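Local structure of putative marr-family transcriptional repressor (Streptomyces coelicolor, 3ZPL) at a contact of chain A with DNA. The protein binds double-stranded DNA through winged helix motifs as a MarR family transcriptional regulator, and probably acts as a repressor. Coordinates in Å, arbitrary orientation; residue numbers count along the deposited sequence, not the author numbering.

A contact of chain A with DNA. Residues 74-76, 90, 112-114. With nucleotides of chain B.
Thr76 and Gln114 grip the phosphate of DA5 from opposite sides. OP2 accepts two bonds from Thr76, from the backbone N at 3.0 Å (158° at H) and from the hydroxyl OG1 at 2.9 Å; chi1 of -58° swings OG1 beside its own backbone N, where the short alcohol joins that N-H on OP2. This N lies in the first turn of helix 75-82, whose dipole would probably steady the negative phosphate. A valine here, with no hydroxyl, would probably leave OP2 without its second donor and the phosphate less firmly fixed. OP1 takes the backbone N of Gln114 almost straight on (170° at H); Gly113, lacking a side chain, probably helps the chain pass close by. The unbranched Met75 chain runs alongside the backbone, its CG 4.0 Å from C3' of DA5. One phosphate further on, Ser90 OG, on a short side chain suited to close approach, donates to OP2 of DT6 at 2.7 Å; the Gln114 amide offers NE2 to OP1 there, but weakly. The arginines sit looser, their long chains reaching the DNA without close packing and their charge probably attracting it. Arg74 forms a long salt bridge, NE to OP1 of DA5 at 3.8 Å; the deoxyribose O4' of DG4 lies over the rim of one Arg112 guanidinium face. The site belongs to the winged helix-turn-helix: helix 75-82 and recognition helix 86-98 meet the backbone beside the wing, whose strand 114-118 begins at Gln114.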
ATOM      1  N   ARG A  74     -11.543  -6.457 -20.827  1.00 56.82           N
ATOM      2  CA  ARG A  74     -11.924  -7.759 -20.273  1.00 57.70           C
ATOM      3  C   ARG A  74     -11.376  -7.909 -18.877  1.00 57.19           C
ATOM      4  O   ARG A  74     -10.320  -7.377 -18.572  1.00 56.12           O
ATOM      5  CB  ARG A  74     -11.462  -8.902 -21.177  1.00 58.83           C
ATOM      6  CG  ARG A  74     -12.443  -9.068 -22.325  1.00 59.74           C
ATOM      7  CD  ARG A  74     -11.953 -10.084 -23.331  1.00 60.69           C
ATOM      8  NE  ARG A  74     -11.769 -11.400 -22.740  1.00 60.06           N
ATOM      9  CZ  ARG A  74     -12.194 -12.548 -23.259  1.00 63.71           C
ATOM     10  NH1 ARG A  74     -12.866 -12.600 -24.431  1.00 66.20           N
ATOM     11  NH2 ARG A  74     -11.940 -13.677 -22.596  1.00 63.83           N
ATOM     12  N   MET A  75     -12.084  -8.671 -18.051  1.00 57.56           N
ATOM     13  CA  MET A  75     -11.765  -8.779 -16.628  1.00 56.05           C
ATOM     14  C   MET A  75     -10.284  -9.021 -16.326  1.00 55.34           C
ATOM     15  O   MET A  75      -9.667  -8.253 -15.584  1.00 53.81           O
ATOM     16  CB  MET A  75     -12.585  -9.893 -15.990  1.00 58.61           C
ATOM     17  CG  MET A  75     -14.095  -9.740 -16.138  1.00 61.06           C
ATOM     18  SD  MET A  75     -14.711  -8.073 -15.762  1.00 62.69           S
ATOM     19  CE  MET A  75     -14.686  -8.130 -13.980  1.00 61.96           C
ATOM     20  N   THR A  76      -9.708 -10.085 -16.882  1.00 54.93           N
ATOM     21  CA  THR A  76      -8.332 -10.431 -16.544  1.00 54.99           C
ATOM     22  C   THR A  76      -7.417  -9.296 -16.950  1.00 55.67           C
ATOM     23  O   THR A  76      -6.467  -8.978 -16.214  1.00 56.93           O
ATOM     24  CB  THR A  76      -7.861 -11.741 -17.186  1.00 56.60           C
ATOM     25  OG1 THR A  76      -8.728 -12.797 -16.774  1.00 57.87           O
ATOM     26  CG2 THR A  76      -6.435 -12.087 -16.758  1.00 57.60           C
ATOM     27  N   SER A  90     -13.690  -9.121  -9.412  1.00 43.36           N
ATOM     28  CA  SER A  90     -15.095  -9.480  -9.548  1.00 42.54           C
ATOM     29  C   SER A  90     -15.890  -8.799  -8.469  1.00 41.50           C
ATOM     30  O   SER A  90     -16.877  -8.124  -8.748  1.00 43.94           O
ATOM     31  CB  SER A  90     -15.312 -10.977  -9.440  1.00 44.09           C
ATOM     32  OG  SER A  90     -14.608 -11.642 -10.460  1.00 48.41           O
ATOM     33  N   ARG A 112     -17.252 -17.018 -22.579  1.00 64.41           N
ATOM     34  CA  ARG A 112     -16.605 -17.300 -21.319  1.00 64.70           C
ATOM     35  C   ARG A 112     -16.116 -15.986 -20.715  1.00 63.27           C
ATOM     36  O   ARG A 112     -16.139 -15.784 -19.500  1.00 61.99           O
ATOM     37  CB  ARG A 112     -15.405 -18.178 -21.645  1.00 66.67           C
ATOM     38  CG  ARG A 112     -14.741 -18.921 -20.501  1.00 68.03           C
ATOM     39  CD  ARG A 112     -14.326 -20.310 -20.970  1.00 69.93           C
ATOM     40  NE  ARG A 112     -12.888 -20.589 -21.104  1.00 71.13           N
ATOM     41  CZ  ARG A 112     -12.074 -20.137 -22.065  1.00 70.91           C
ATOM     42  NH1 ARG A 112     -12.497 -19.286 -22.986  1.00 70.39           N
ATOM     43  NH2 ARG A 112     -10.801 -20.526 -22.080  1.00 70.81           N
ATOM     44  N   GLY A 113     -15.628 -15.114 -21.592  1.00 62.14           N
ATOM     45  CA  GLY A 113     -15.131 -13.818 -21.213  1.00 60.36           C
ATOM     46  C   GLY A 113     -16.223 -12.847 -20.833  1.00 59.03           C
ATOM     47  O   GLY A 113     -17.386 -12.997 -21.211  1.00 57.11           O
ATOM     48  N   GLN A 114     -15.828 -11.831 -20.077  1.00 58.40           N
ATOM     49  CA  GLN A 114     -16.724 -10.765 -19.700  1.00 56.95           C
ATOM     50  C   GLN A 114     -16.015  -9.430 -19.856  1.00 56.38           C
ATOM     51  O   GLN A 114     -14.813  -9.309 -19.574  1.00 56.13           O
ATOM     52  CB  GLN A 114     -17.154 -11.004 -18.272  1.00 57.64           C
ATOM     53  CG  GLN A 114     -18.475 -10.380 -17.886  1.00 59.08           C
ATOM     54  CD  GLN A 114     -19.592 -11.347 -17.603  1.00 59.92           C
ATOM     55  OE1 GLN A 114     -20.676 -11.286 -18.180  1.00 62.22           O
ATOM     56  NE2 GLN A 114     -19.354 -12.189 -16.624  1.00 60.55           N
TER
ATOM     57  P    DG B   4      -7.581 -17.014 -19.948  1.00 65.25           P
ATOM     58  OP1  DG B   4      -7.282 -16.153 -21.127  1.00 64.26           O
ATOM     59  OP2  DG B   4      -6.709 -16.964 -18.735  1.00 65.21           O
ATOM     60  O5'  DG B   4      -9.075 -16.723 -19.490  1.00 57.26           O
ATOM     61  C5'  DG B   4     -10.136 -16.683 -20.449  1.00 52.80           C
ATOM     62  C4'  DG B   4     -11.419 -16.346 -19.731  1.00 49.00           C
ATOM     63  O4'  DG B   4     -11.793 -17.458 -18.893  1.00 48.05           O
ATOM     64  C3'  DG B   4     -11.326 -15.121 -18.819  1.00 47.70           C
ATOM     65  O3'  DG B   4     -12.344 -14.213 -19.242  1.00 47.23           O
ATOM     66  C2'  DG B   4     -11.484 -15.679 -17.415  1.00 47.72           C
ATOM     67  C1'  DG B   4     -12.220 -16.994 -17.635  1.00 47.69           C
ATOM     68  N9   DG B   4     -11.925 -18.038 -16.656  1.00 47.72           N
ATOM     69  C8   DG B   4     -10.686 -18.392 -16.183  1.00 47.60           C
ATOM     70  N7   DG B   4     -10.727 -19.375 -15.327  1.00 48.34           N
ATOM     71  C5   DG B   4     -12.074 -19.695 -15.232  1.00 46.81           C
ATOM     72  C6   DG B   4     -12.730 -20.679 -14.450  1.00 47.52           C
ATOM     73  O6   DG B   4     -12.236 -21.495 -13.661  1.00 49.94           O
ATOM     74  N1   DG B   4     -14.104 -20.669 -14.665  1.00 47.25           N
ATOM     75  C2   DG B   4     -14.762 -19.822 -15.520  1.00 46.53           C
ATOM     76  N2   DG B   4     -16.089 -19.959 -15.575  1.00 45.67           N
ATOM     77  N3   DG B   4     -14.161 -18.901 -16.260  1.00 45.90           N
ATOM     78  C4   DG B   4     -12.824 -18.898 -16.069  1.00 46.90           C
ATOM     79  P    DA B   5     -12.497 -12.797 -18.560  1.00 46.02           P
ATOM     80  OP1  DA B   5     -13.422 -12.001 -19.399  1.00 44.92           O
ATOM     81  OP2  DA B   5     -11.135 -12.287 -18.265  1.00 47.03           O
ATOM     82  O5'  DA B   5     -13.283 -13.168 -17.229  1.00 46.20           O
ATOM     83  C5'  DA B   5     -14.582 -13.753 -17.348  1.00 44.83           C
ATOM     84  C4'  DA B   5     -15.051 -14.303 -16.022  1.00 45.85           C
ATOM     85  O4'  DA B   5     -14.193 -15.357 -15.549  1.00 45.37           O
ATOM     86  C3'  DA B   5     -15.126 -13.328 -14.847  1.00 48.45           C
ATOM     87  O3'  DA B   5     -16.414 -12.713 -14.794  1.00 51.90           O
ATOM     88  C2'  DA B   5     -14.826 -14.214 -13.638  1.00 47.77           C
ATOM     89  C1'  DA B   5     -14.662 -15.604 -14.247  1.00 45.75           C
ATOM     90  N9   DA B   5     -13.723 -16.494 -13.573  1.00 45.15           N
ATOM     91  C8   DA B   5     -12.352 -16.436 -13.549  1.00 46.68           C
ATOM     92  N7   DA B   5     -11.798 -17.362 -12.807  1.00 47.82           N
ATOM     93  C5   DA B   5     -12.876 -18.080 -12.309  1.00 46.91           C
ATOM     94  C6   DA B   5     -12.958 -19.182 -11.440  1.00 47.36           C
ATOM     95  N6   DA B   5     -11.893 -19.789 -10.913  1.00 47.18           N
ATOM     96  N1   DA B   5     -14.187 -19.650 -11.130  1.00 46.66           N
ATOM     97  C2   DA B   5     -15.255 -19.033 -11.649  1.00 47.30           C
ATOM     98  N3   DA B   5     -15.306 -17.985 -12.472  1.00 47.45           N
ATOM     99  C4   DA B   5     -14.067 -17.552 -12.768  1.00 45.93           C
ATOM    100  P    DT B   6     -16.851 -11.813 -13.515  1.00 57.68           P
ATOM    101  OP1  DT B   6     -17.937 -10.894 -13.939  1.00 62.65           O
ATOM    102  OP2  DT B   6     -15.633 -11.242 -12.900  1.00 59.58           O
ATOM    103  O5'  DT B   6     -17.452 -12.896 -12.517  1.00 54.53           O
ATOM    104  C5'  DT B   6     -18.533 -13.733 -12.923  1.00 53.62           C
ATOM    105  C4'  DT B   6     -18.882 -14.692 -11.810  1.00 55.28           C
ATOM    106  O4'  DT B   6     -17.755 -15.537 -11.486  1.00 52.31           O
ATOM    107  C3'  DT B   6     -19.302 -14.015 -10.504  1.00 58.47           C
ATOM    108  O3'  DT B   6     -20.642 -14.431 -10.233  1.00 63.17           O
ATOM    109  C2'  DT B   6     -18.268 -14.476  -9.490  1.00 57.15           C
ATOM    110  C1'  DT B   6     -17.737 -15.765 -10.096  1.00 53.13           C
ATOM    111  N1   DT B   6     -16.351 -16.110  -9.720  1.00 51.22           N
ATOM    112  C2   DT B   6     -16.123 -17.215  -8.930  1.00 52.70           C
ATOM    113  O2   DT B   6     -17.015 -17.946  -8.530  1.00 54.98           O
ATOM    114  N3   DT B   6     -14.801 -17.443  -8.631  1.00 51.54           N
ATOM    115  C4   DT B   6     -13.714 -16.686  -9.029  1.00 50.80           C
ATOM    116  O4   DT B   6     -12.586 -17.000  -8.668  1.00 51.60           O
ATOM    117  C5   DT B   6     -14.030 -15.532  -9.841  1.00 49.64           C
ATOM    118  C7   DT B   6     -12.919 -14.652 -10.317  1.00 49.66           C
ATOM    119  C6   DT B   6     -15.314 -15.310 -10.145  1.00 50.24           C
TER